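Local coordinates for uncharacterized protein (Bacteroides uniformis, PDB 4JPQ) that is of unknown function but, as a member of carbohydrate-binding family 9, probably binds carbohydrate, at residues Asn81-Val84 / Trp85-Ala88; Glu144-Glu147 / Glu148-Gly151; Pro24-Leu27 / Asp28-Ile32. All coordinates share one frame; numbering follows the deposited sequence.

In the fold
From the N terminus the three contacts follow in series, with no nesting or crossing, and each is local: a helix end, a turn, and neighbours along a strand. Interaction 3 comes first: residues 24-32 finish helix 23-29, which packs on strands 50-57 and 61-70. Interaction 1, in the loop between strands 72-75 and 89-95, lies on the opposite side of the chain's centre, about 29 Å away between centres. Interaction 2 stays on strand 146-150, the antiparallel partner of strand 72-75. Strand 72-75 thus joins the last two: Arg74 holds Asp87 of interaction 1, and Ser72 binds Glu148 of interaction 2. Their centres are about 13 Å apart.

Interaction 1. Residues Asn81-Val84 / Trp85-Ala88; sequences NGRV and WEDA. With SO4 (sulfate ion), chain D.
Arg83 lies across Trp85 and reaches on to Glu86, three residues further along the same turn. Its CA begins the contact, sitting 3.8 Å from the centroid of the six-membered ring of Trp85 and nearly over the face, a CH-pi contact; the broad indole suits this place because it can cover backbone as well as side chain. Beyond it, CB meets sulfate O4 and Glu86 OE1, and CG passes the sulfate and the indole near CH2. CD lies at the limit of contact with sulfate O1 and O4. The chain then bends at chi3, which brings NE near Glu86 OE2. At the tip the two nitrogens part company: NH2 forms a salt bridge to Glu86 OE2 at 2.6 Å, whereas NH1 approaches Trp85 CZ2 at 3.9 Å. The guanidinium stands at 75° to the indole, so this is no flat stack, and it is turned 83° against the carboxylate. The bridge consequently depends on one weak, bent hydrogen bond and not on a paired, coplanar grip.

Glu86 can reach this cation because its chain is extended beyond CG, a span that suits glutamate. Arg83 is the centre of an inverse gamma turn that leads into a short 3-10 segment, where Glu86 N donates to Arg83 O at 3.3 Å from above the carbonyl plane. Val84, compact and apolar, is buried against Leu114 and Cys89, while Asp87 turns its carboxylate to Arg74.

Arg83 N points almost straight at sulfate O4 (2.8 Å, 177°), and Ser78 N holds the same ion. Sulfate probably came from the crystallisation liquor; its binding shows that backbone N-H groups here can receive an anion, while the side-chain charge is probably balanced in part by Glu86.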
loop_
_atom_site.group_PDB
_atom_site.type_symbol
_atom_site.label_atom_id
_atom_site.label_comp_id
_atom_site.label_asym_id
_atom_site.label_seq_id
_atom_site.Cartn_x
_atom_site.Cartn_y
_atom_site.Cartn_z
ATOM N N ASN A 81 9.654 9.996 -0.814
ATOM C CA ASN A 81 10.287 9.570 -2.067
ATOM C C ASN A 81 11.710 9.033 -1.867
ATOM O O ASN A 81 12.502 8.984 -2.799
ATOM C CB ASN A 81 10.244 10.652 -3.163
ATOM C CG ASN A 81 8.835 10.980 -3.625
ATOM O OD1 ASN A 81 7.907 10.170 -3.504
ATOM N ND2 ASN A 81 8.683 12.161 -4.231
ATOM N N GLY A 82 11.990 8.546 -0.662
ATOM C CA GLY A 82 13.260 7.944 -0.345
ATOM C C GLY A 82 13.235 6.476 -0.740
ATOM O O GLY A 82 12.288 5.992 -1.360
ATOM N N ARG A 83 14.249 5.752 -0.278
ATOM C CA ARG A 83 14.498 4.344 -0.611
ATOM C C ARG A 83 13.761 3.453 0.393
ATOM O O ARG A 83 14.354 2.628 1.081
ATOM C CB ARG A 83 16.037 4.127 -0.665
ATOM C CG ARG A 83 16.734 5.096 -1.649
ATOM C CD ARG A 83 18.255 5.113 -1.581
ATOM N NE ARG A 83 18.794 3.776 -1.763
ATOM C CZ ARG A 83 18.889 3.121 -2.923
ATOM N NH1 ARG A 83 18.456 3.651 -4.060
ATOM N NH2 ARG A 83 19.413 1.897 -2.942
ATOM N N VAL A 84 12.441 3.632 0.435
ATOM C CA VAL A 84 11.563 3.002 1.439
ATOM C C VAL A 84 11.440 1.481 1.344
ATOM O O VAL A 84 11.254 0.814 2.354
ATOM C CB VAL A 84 10.144 3.646 1.478
ATOM C CG1 VAL A 84 10.229 5.120 1.836
ATOM C CG2 VAL A 84 9.375 3.465 0.168
ATOM N N TRP A 85 11.487 0.954 0.125
ATOM C CA TRP A 85 11.445 -0.501 -0.134
ATOM C C TRP A 85 12.562 -1.276 0.604
ATOM O O TRP A 85 12.443 -2.496 0.805
ATOM C CB TRP A 85 11.480 -0.802 -1.650
ATOM C CG TRP A 85 12.728 -0.319 -2.299
ATOM C CD1 TRP A 85 13.896 -0.991 -2.400
ATOM C CD2 TRP A 85 12.952 0.967 -2.877
ATOM N NE1 TRP A 85 14.854 -0.210 -3.003
ATOM C CE2 TRP A 85 14.296 0.998 -3.320
ATOM C CE3 TRP A 85 12.151 2.107 -3.059
ATOM C CZ2 TRP A 85 14.859 2.121 -3.950
ATOM C CZ3 TRP A 85 12.703 3.227 -3.687
ATOM C CH2 TRP A 85 14.049 3.225 -4.128
ATOM N N GLU A 86 13.644 -0.576 0.961
ATOM C CA GLU A 86 14.758 -1.168 1.734
ATOM C C GLU A 86 14.440 -1.327 3.207
ATOM O O GLU A 86 14.968 -2.234 3.864
ATOM C CB GLU A 86 16.009 -0.324 1.597
ATOM C CG GLU A 86 16.505 -0.206 0.169
ATOM C CD GLU A 86 17.744 0.625 0.052
ATOM O OE1 GLU A 86 18.038 1.433 0.965
ATOM O OE2 GLU A 86 18.420 0.462 -0.969
ATOM N N ASP A 87 13.616 -0.411 3.715
ATOM C CA ASP A 87 13.120 -0.408 5.088
ATOM C C ASP A 87 11.933 -1.390 5.153
ATOM O O ASP A 87 11.518 -1.919 4.119
ATOM C CB ASP A 87 12.646 1.015 5.461
ATOM C CG ASP A 87 13.762 2.037 5.431
ATOM O OD1 ASP A 87 14.879 1.722 5.889
ATOM O OD2 ASP A 87 13.526 3.191 5.006
ATOM N N ALA A 88 11.425 -1.663 6.364
ATOM C CA ALA A 88 10.213 -2.498 6.545
ATOM C C ALA A 88 9.113 -1.676 5.906
ATOM O O ALA A 88 8.814 -0.570 6.371
ATOM C CB ALA A 88 9.908 -2.757 8.011
HETATM S S SO4 D . 16.619 8.322 1.685
HETATM O O1 SO4 D . 17.396 8.657 0.466
HETATM O O2 SO4 D . 17.497 8.317 2.891
HETATM O O3 SO4 D . 15.497 9.297 1.881
HETATM O O4 SO4 D . 16.110 6.944 1.497
#

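Interaction 2. Residues Glu144-Glu147 / Glu148-Gly151; sequences EPFE and ERLG
The guanidinium of Arg149 lies flat over the ring of Phe146, three residues earlier on the same strand. The two planes are 26° apart and Arg149 CZ stands 3.9 Å from the centroid of the Phe146 ring, close to its normal, which makes this a cation-pi stack. Contact is uneven across the ring. Arg149 NH2 comes down over Phe146 CG at 3.5 Å, near the end of the ring that carries CB, and Arg149 NE lies 3.6 Å from Phe146 CD1, while the far atom CZ of Phe146 is less covered.

Both conformations are needed for this overlap. Phe146 has chi1 57°, with CG held between its backbone N and carbonyl carbon, and the ring stands upright about the CB-CG bond so that one face meets the arginine. Arg149 has its CG beside the backbone N (chi1 -60°) and is extended from there to NE; the methylene chain carries the charge back along the strand and crosses the phenylalanine at about a right angle. Arginine suits the site because its planar cation can spread over an aromatic face at an exposed position, its polar edges still able to meet water. Phenylalanine suits its own place by offering a broad apolar face to that cation while the same side chain also packs on Val73 and Ala75.

Neighbouring Glu148 ties the strand to its surroundings, its OE2 accepting hydrogen bonds from Ser72 OG and Gln191 N.

The backbones of Phe146 and Arg149 bond to Ala75 and Val73 respectively. The arrangement is that of an aromatic-arginine stack between residues three apart on strand 146-150, which forms a two-stranded antiparallel sheet with strand 72-75, just before the chain turns its corner at Gly151.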
loop_
_atom_site.group_PDB
_atom_site.type_symbol
_atom_site.label_atom_id
_atom_site.label_comp_id
_atom_site.label_asym_id
_atom_site.label_seq_id
_atom_site.Cartn_x
_atom_site.Cartn_y
_atom_site.Cartn_z
ATOM N N GLU A 144 10.839 9.703 14.050
ATOM C CA GLU A 144 12.216 9.832 13.570
ATOM C C GLU A 144 12.658 8.612 12.756
ATOM O O GLU A 144 12.189 7.505 13.027
ATOM C CB GLU A 144 13.234 9.964 14.745
ATOM C CG GLU A 144 12.987 11.009 15.837
ATOM C CD GLU A 144 12.773 12.413 15.314
ATOM O OE1 GLU A 144 13.298 12.757 14.220
ATOM O OE2 GLU A 144 12.084 13.179 16.023
ATOM N N PRO A 145 13.558 8.804 11.766
ATOM C CA PRO A 145 14.118 7.618 11.098
ATOM C C PRO A 145 14.979 6.808 12.091
ATOM O O PRO A 145 15.531 7.395 13.030
ATOM C CB PRO A 145 14.994 8.194 9.969
ATOM C CG PRO A 145 14.707 9.653 9.911
ATOM C CD PRO A 145 14.089 10.068 11.209
ATOM N N PHE A 146 15.069 5.489 11.903
ATOM C CA PHE A 146 15.852 4.610 12.807
ATOM C C PHE A 146 16.500 3.408 12.125
ATOM O O PHE A 146 15.915 2.815 11.220
ATOM C CB PHE A 146 14.990 4.127 14.001
ATOM C CG PHE A 146 13.711 3.395 13.614
ATOM C CD1 PHE A 146 13.702 2.005 13.396
ATOM C CD2 PHE A 146 12.505 4.080 13.510
ATOM C CE1 PHE A 146 12.525 1.334 13.063
ATOM C CE2 PHE A 146 11.320 3.414 13.176
ATOM C CZ PHE A 146 11.329 2.036 12.951
ATOM N N GLU A 147 17.699 3.047 12.597
ATOM C CA GLU A 147 18.437 1.867 12.113
ATOM C C GLU A 147 17.708 0.596 12.542
ATOM O O GLU A 147 16.923 0.614 13.494
ATOM C CB GLU A 147 19.882 1.850 12.637
ATOM C CG GLU A 147 20.775 2.941 12.030
ATOM C CD GLU A 147 21.058 2.743 10.535
ATOM O OE1 GLU A 147 21.040 1.597 10.017
ATOM O OE2 GLU A 147 21.291 3.759 9.856
ATOM N N GLU A 148 17.969 -0.494 11.835
ATOM C CA GLU A 148 17.276 -1.752 12.091
ATOM C C GLU A 148 17.243 -2.173 13.573
ATOM O O GLU A 148 18.267 -2.161 14.221
ATOM C CB GLU A 148 17.869 -2.891 11.234
ATOM C CG GLU A 148 17.108 -4.213 11.343
ATOM C CD GLU A 148 17.532 -5.256 10.330
ATOM O OE1 GLU A 148 18.700 -5.249 9.909
ATOM O OE2 GLU A 148 16.676 -6.090 9.959
ATOM N N ARG A 149 16.052 -2.523 14.075
ATOM C CA ARG A 149 15.850 -3.054 15.427
ATOM C C ARG A 149 15.420 -4.519 15.299
ATOM O O ARG A 149 14.328 -4.820 14.791
ATOM C CB ARG A 149 14.771 -2.297 16.178
ATOM C CG ARG A 149 15.018 -0.807 16.380
ATOM C CD ARG A 149 13.757 -0.186 16.965
ATOM N NE ARG A 149 13.738 1.271 16.891
ATOM C CZ ARG A 149 12.660 2.037 17.101
ATOM N NH1 ARG A 149 11.457 1.510 17.393
ATOM N NH2 ARG A 149 12.779 3.363 17.005
ATOM N N LEU A 150 16.292 -5.416 15.758
ATOM C CA LEU A 150 16.054 -6.859 15.741
ATOM C C LEU A 150 15.118 -7.223 16.881
ATOM O O LEU A 150 15.196 -6.619 17.958
ATOM C CB LEU A 150 17.376 -7.638 15.886
ATOM C CG LEU A 150 18.446 -7.365 14.818
ATOM C CD1 LEU A 150 19.738 -8.099 15.117
ATOM C CD2 LEU A 150 17.934 -7.737 13.428
ATOM N N GLY A 151 14.267 -8.223 16.643
ATOM C CA GLY A 151 13.289 -8.701 17.617
ATOM C C GLY A 151 11.897 -8.623 17.035
ATOM O O GLY A 151 11.595 -7.700 16.262
#

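Interaction 3. Residues Pro24-Leu27 / Asp28-Ile32; sequences PSLL and DGNGI
Leu27 and Ile32 meet beneath the last turn of helix 23-29, Leu27 CD2 lying 3.8 Å from Ile32 CG1. This is the close-packed side: Leu27 is buried, with Arg54, Ala56 and His65 against it, and its branched apolar chain fills that face. The backbone draws Ile32 in, since Ile32 N donates to Leu27 O at 3.0 Å in a nearly straight bond of 174°.

The outer side is looser and polar. Asn30 curls back over the helix end, its CG beside the backbone N (chi1 -65°), and ND2 reaches Leu26 O at 2.8 Å within the plane of its own amide. Asn30 N reaches the same oxygen at 3.1 Å from the opposite face of the carbonyl, so Leu26 O is gripped twice by one residue. Asparagine suits the place because its short amide can fold back and add a second N-H to a carbonyl that already holds the last i+4 bond. Asp28, also exposed, pairs its carboxylate with Arg54, which in addition binds Ile32 O.

Ordinary helical bonds precede the ending: Asp28 N to Pro24 O and Gly29 N to Ser25 O. Gly31 then takes positive phi (62°), which glycine adopts readily, and its N bonds weakly to Asp28 O at 3.3 Å. Together with Ile32 N to Leu27 O, this is a Schellman motif, with Gly31 as the C-prime residue ending the helix.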
loop_
_atom_site.group_PDB
_atom_site.type_symbol
_atom_site.label_atom_id
_atom_site.label_comp_id
_atom_site.label_asym_id
_atom_site.label_seq_id
_atom_site.Cartn_x
_atom_site.Cartn_y
_atom_site.Cartn_z
ATOM N N PRO A 24 -8.437 3.273 12.043
ATOM C CA PRO A 24 -8.716 1.918 12.560
ATOM C C PRO A 24 -10.047 1.811 13.289
ATOM O O PRO A 24 -10.767 0.812 13.123
ATOM C CB PRO A 24 -7.529 1.652 13.486
ATOM C CG PRO A 24 -6.420 2.400 12.831
ATOM C CD PRO A 24 -7.062 3.685 12.371
ATOM N N SER A 25 -10.354 2.829 14.080
ATOM C CA SER A 25 -11.636 2.922 14.782
ATOM C C SER A 25 -12.806 3.045 13.803
ATOM O O SER A 25 -13.812 2.363 13.941
ATOM C CB SER A 25 -11.631 4.142 15.684
ATOM O OG SER A 25 -12.910 4.376 16.217
ATOM N N LEU A 26 -12.647 3.900 12.802
ATOM C CA LEU A 26 -13.667 4.089 11.766
ATOM C C LEU A 26 -13.999 2.774 11.071
ATOM O O LEU A 26 -15.175 2.441 10.891
ATOM C CB LEU A 26 -13.190 5.102 10.723
ATOM C CG LEU A 26 -14.155 5.514 9.623
ATOM C CD1 LEU A 26 -15.386 6.164 10.219
ATOM C CD2 LEU A 26 -13.480 6.474 8.668
ATOM N N LEU A 27 -12.953 2.033 10.714
ATOM C CA LEU A 27 -13.097 0.764 10.017
ATOM C C LEU A 27 -13.711 -0.325 10.890
ATOM O O LEU A 27 -14.556 -1.093 10.396
ATOM C CB LEU A 27 -11.772 0.340 9.398
ATOM C CG LEU A 27 -11.228 1.314 8.326
ATOM C CD1 LEU A 27 -9.866 0.842 7.872
ATOM C CD2 LEU A 27 -12.132 1.459 7.109
ATOM N N ASP A 28 -13.319 -0.385 12.169
ATOM C CA ASP A 28 -13.935 -1.342 13.119
ATOM C C ASP A 28 -15.417 -0.999 13.335
ATOM O O ASP A 28 -16.243 -1.905 13.513
ATOM C CB ASP A 28 -13.202 -1.377 14.469
ATOM C CG ASP A 28 -11.831 -2.033 14.397
ATOM O OD1 ASP A 28 -11.474 -2.653 13.372
ATOM O OD2 ASP A 28 -11.084 -1.927 15.392
ATOM N N GLY A 29 -15.730 0.302 13.310
ATOM C CA GLY A 29 -17.094 0.812 13.441
ATOM C C GLY A 29 -18.008 0.404 12.310
ATOM O O GLY A 29 -19.214 0.221 12.529
ATOM N N ASN A 30 -17.439 0.267 11.109
ATOM C CA ASN A 30 -18.181 -0.187 9.914
ATOM C C ASN A 30 -18.020 -1.688 9.575
ATOM O O ASN A 30 -18.559 -2.150 8.568
ATOM C CB ASN A 30 -17.867 0.708 8.701
ATOM C CG ASN A 30 -18.351 2.135 8.890
ATOM O OD1 ASN A 30 -19.450 2.508 8.431
ATOM N ND2 ASN A 30 -17.586 2.924 9.638
ATOM N N GLY A 31 -17.346 -2.443 10.442
ATOM C CA GLY A 31 -17.152 -3.881 10.263
ATOM C C GLY A 31 -16.380 -4.257 9.013
ATOM O O GLY A 31 -16.736 -5.218 8.353
ATOM N N ILE A 32 -15.318 -3.512 8.703
ATOM C CA ILE A 32 -14.505 -3.747 7.502
ATOM C C ILE A 32 -13.505 -4.851 7.824
ATOM O O ILE A 32 -12.623 -4.639 8.626
ATOM C CB ILE A 32 -13.791 -2.451 7.024
ATOM C CG1 ILE A 32 -14.793 -1.293 6.849
ATOM C CG2 ILE A 32 -13.037 -2.700 5.722
ATOM C CD1 ILE A 32 -15.982 -1.583 5.939
#